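Putidaredoxin reductase (Pseudomonas putida, PDB 1Q1R) uses its flavin-adenine dinucleotide cofactor to pass electrons, probably from NADH, to putidaredoxin, which in turn supplies the cytochrome P450cam monooxygenase. Local coordinates at residues Ala190-Ala195 against Asp348-Arg353. Sequence-based numbering, arbitrary orientation.
Sequences APPVSA and DRIIVR
Ile-350 meets Ala-190 and Pro-192 because its chi1 of 73° sets CG1 between its own backbone N and carbonyl carbon, and a chi2 of 170° then extends CD1 toward the helix 191-204. Ile-350 CG2 stays beside the backbone N and touches Ala-190 CB at 3.5 Å. The CD1 methyl of Ile-350 meets the CG corner of Pro-192 end-on at 3.2 Å, tighter than usual carbon packing. Ile-350 CD1 also lies 3.7 Å from Ala-190 CB. At the N-cap, Ala-190 has no side chain able to cap the helix, but its small methyl fits against the isoleucine; its O accepts from the backbone N of both Val-193 and Ser-194. Pro-191 and Pro-192 suit the first turn, where no amide hydrogen is required, and the second presents a rigid apolar ring carbon to the strand. Branched isoleucine fits strand 349-353, an edge strand of its antiparallel sheet; one step inward, Val-363 and Tyr-365 receive Val-193. The contact thus joins the C-terminal reductase sheet to a helix of the pyridine nucleotide-disulphide oxidoreductase part. Only apolar side chains bridge the two segments, so their mutual hold rests on dispersion and close fit, with some repulsion likely at the tight CG-CD1 pair and little directional constraint.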
ATOM      1  N   ALA A 190     -17.736   4.543   2.767  1.00 39.67           N
ATOM      2  CA  ALA A 190     -19.099   5.029   2.634  1.00 40.00           C
ATOM      3  C   ALA A 190     -19.060   6.525   2.900  1.00 39.58           C
ATOM      4  O   ALA A 190     -18.175   7.013   3.603  1.00 39.22           O
ATOM      5  CB  ALA A 190     -20.011   4.332   3.642  1.00 40.52           C
ATOM      6  N   PRO A 191     -20.019   7.274   2.338  1.00 39.53           N
ATOM      7  CA  PRO A 191     -20.104   8.727   2.505  1.00 39.61           C
ATOM      8  C   PRO A 191     -19.875   9.239   3.926  1.00 39.54           C
ATOM      9  O   PRO A 191     -19.059  10.134   4.142  1.00 40.12           O
ATOM     10  CB  PRO A 191     -21.499   9.044   1.979  1.00 39.82           C
ATOM     11  CG  PRO A 191     -21.641   8.059   0.861  1.00 39.45           C
ATOM     12  CD  PRO A 191     -21.121   6.783   1.489  1.00 39.86           C
ATOM     13  N   PRO A 192     -20.585   8.677   4.919  1.00 39.54           N
ATOM     14  CA  PRO A 192     -20.388   9.149   6.293  1.00 38.93           C
ATOM     15  C   PRO A 192     -18.957   8.971   6.801  1.00 37.71           C
ATOM     16  O   PRO A 192     -18.533   9.653   7.731  1.00 37.83           O
ATOM     17  CB  PRO A 192     -21.411   8.336   7.089  1.00 39.70           C
ATOM     18  CG  PRO A 192     -21.534   7.074   6.290  1.00 40.19           C
ATOM     19  CD  PRO A 192     -21.570   7.582   4.875  1.00 40.03           C
ATOM     20  N   VAL A 193     -18.219   8.052   6.188  1.00 36.69           N
ATOM     21  CA  VAL A 193     -16.835   7.815   6.576  1.00 35.13           C
ATOM     22  C   VAL A 193     -15.964   8.897   5.928  1.00 34.53           C
ATOM     23  O   VAL A 193     -15.015   9.386   6.537  1.00 33.69           O
ATOM     24  CB  VAL A 193     -16.365   6.412   6.129  1.00 34.98           C
ATOM     25  CG1 VAL A 193     -14.876   6.248   6.384  1.00 34.19           C
ATOM     26  CG2 VAL A 193     -17.142   5.347   6.890  1.00 35.74           C
ATOM     27  N   SER A 194     -16.296   9.265   4.693  1.00 34.08           N
ATOM     28  CA  SER A 194     -15.562  10.312   3.985  1.00 34.36           C
ATOM     29  C   SER A 194     -15.799  11.601   4.756  1.00 33.70           C
ATOM     30  O   SER A 194     -14.890  12.405   4.956  1.00 33.96           O
ATOM     31  CB  SER A 194     -16.090  10.477   2.558  1.00 34.57           C
ATOM     32  OG  SER A 194     -15.814   9.334   1.769  1.00 36.44           O
ATOM     33  N   ALA A 195     -17.039  11.780   5.194  1.00 32.74           N
ATOM     34  CA  ALA A 195     -17.425  12.958   5.953  1.00 31.47           C
ATOM     35  C   ALA A 195     -16.569  13.066   7.206  1.00 30.44           C
ATOM     36  O   ALA A 195     -16.128  14.154   7.576  1.00 29.74           O
ATOM     37  CB  ALA A 195     -18.902  12.876   6.328  1.00 32.27           C
ATOM     38  N   ASP A 348     -24.046  -2.912   0.209  1.00 41.24           N
ATOM     39  CA  ASP A 348     -25.317  -2.257  -0.062  1.00 41.60           C
ATOM     40  C   ASP A 348     -25.805  -1.488   1.157  1.00 41.30           C
ATOM     41  O   ASP A 348     -26.909  -0.945   1.158  1.00 41.85           O
ATOM     42  CB  ASP A 348     -26.373  -3.272  -0.502  1.00 42.33           C
ATOM     43  CG  ASP A 348     -26.479  -4.444   0.436  1.00 43.51           C
ATOM     44  OD1 ASP A 348     -26.653  -4.221   1.650  1.00 44.65           O
ATOM     45  OD2 ASP A 348     -26.393  -5.592  -0.047  1.00 44.85           O
ATOM     46  N   ARG A 349     -24.981  -1.455   2.199  1.00 39.90           N
ATOM     47  CA  ARG A 349     -25.314  -0.712   3.409  1.00 38.39           C
ATOM     48  C   ARG A 349     -24.235  -0.820   4.471  1.00 36.34           C
ATOM     49  O   ARG A 349     -23.468  -1.780   4.510  1.00 35.68           O
ATOM     50  CB  ARG A 349     -26.646  -1.172   4.002  1.00 39.70           C
ATOM     51  CG  ARG A 349     -26.637  -2.560   4.608  1.00 40.98           C
ATOM     52  CD  ARG A 349     -27.607  -2.608   5.773  1.00 42.18           C
ATOM     53  NE  ARG A 349     -27.843  -3.967   6.243  1.00 44.15           N
ATOM     54  CZ  ARG A 349     -28.441  -4.260   7.393  1.00 45.43           C
ATOM     55  NH1 ARG A 349     -28.859  -3.285   8.192  1.00 45.55           N
ATOM     56  NH2 ARG A 349     -28.626  -5.526   7.741  1.00 45.91           N
ATOM     57  N   ILE A 350     -24.181   0.187   5.327  1.00 34.71           N
ATOM     58  CA  ILE A 350     -23.203   0.209   6.394  1.00 33.69           C
ATOM     59  C   ILE A 350     -23.923   0.351   7.720  1.00 32.22           C
ATOM     60  O   ILE A 350     -25.045   0.860   7.784  1.00 31.25           O
ATOM     61  CB  ILE A 350     -22.220   1.392   6.247  1.00 33.96           C
ATOM     62  CG1 ILE A 350     -22.925   2.702   6.598  1.00 34.40           C
ATOM     63  CG2 ILE A 350     -21.680   1.450   4.822  1.00 35.13           C
ATOM     64  CD1 ILE A 350     -21.994   3.887   6.718  1.00 33.43           C
ATOM     65  N   ILE A 351     -23.273  -0.118   8.773  1.00 30.33           N
ATOM     66  CA  ILE A 351     -23.814  -0.022  10.116  1.00 28.75           C
ATOM     67  C   ILE A 351     -22.701   0.580  10.954  1.00 28.57           C
ATOM     68  O   ILE A 351     -21.596   0.038  11.018  1.00 27.74           O
ATOM     69  CB  ILE A 351     -24.206  -1.411  10.677  1.00 29.27           C
ATOM     70  CG1 ILE A 351     -25.332  -2.011   9.830  1.00 28.55           C
ATOM     71  CG2 ILE A 351     -24.636  -1.279  12.134  1.00 27.74           C
ATOM     72  CD1 ILE A 351     -25.800  -3.368  10.290  1.00 29.48           C
ATOM     73  N   VAL A 352     -22.985   1.718  11.571  1.00 27.97           N
ATOM     74  CA  VAL A 352     -21.999   2.392  12.392  1.00 27.85           C
ATOM     75  C   VAL A 352     -22.177   2.003  13.851  1.00 27.84           C
ATOM     76  O   VAL A 352     -23.272   2.096  14.400  1.00 27.84           O
ATOM     77  CB  VAL A 352     -22.127   3.926  12.265  1.00 28.49           C
ATOM     78  CG1 VAL A 352     -21.077   4.614  13.133  1.00 28.82           C
ATOM     79  CG2 VAL A 352     -21.988   4.335  10.805  1.00 28.22           C
ATOM     80  N   ARG A 353     -21.091   1.552  14.466  1.00 26.79           N
ATOM     81  CA  ARG A 353     -21.105   1.161  15.864  1.00 26.69           C
ATOM     82  C   ARG A 353     -20.315   2.234  16.601  1.00 27.48           C
ATOM     83  O   ARG A 353     -19.084   2.260  16.550  1.00 28.04           O
ATOM     84  CB  ARG A 353     -20.446  -0.213  16.032  1.00 25.95           C
ATOM     85  CG  ARG A 353     -20.450  -0.739  17.459  1.00 25.54           C
ATOM     86  CD  ARG A 353     -19.660  -2.040  17.554  1.00 25.19           C
ATOM     87  NE  ARG A 353     -19.593  -2.537  18.922  1.00 25.54           N
ATOM     88  CZ  ARG A 353     -20.552  -3.244  19.516  1.00 26.00           C
ATOM     89  NH1 ARG A 353     -21.662  -3.549  18.856  1.00 23.02           N
ATOM     90  NH2 ARG A 353     -20.401  -3.640  20.772  1.00 24.32           N
TER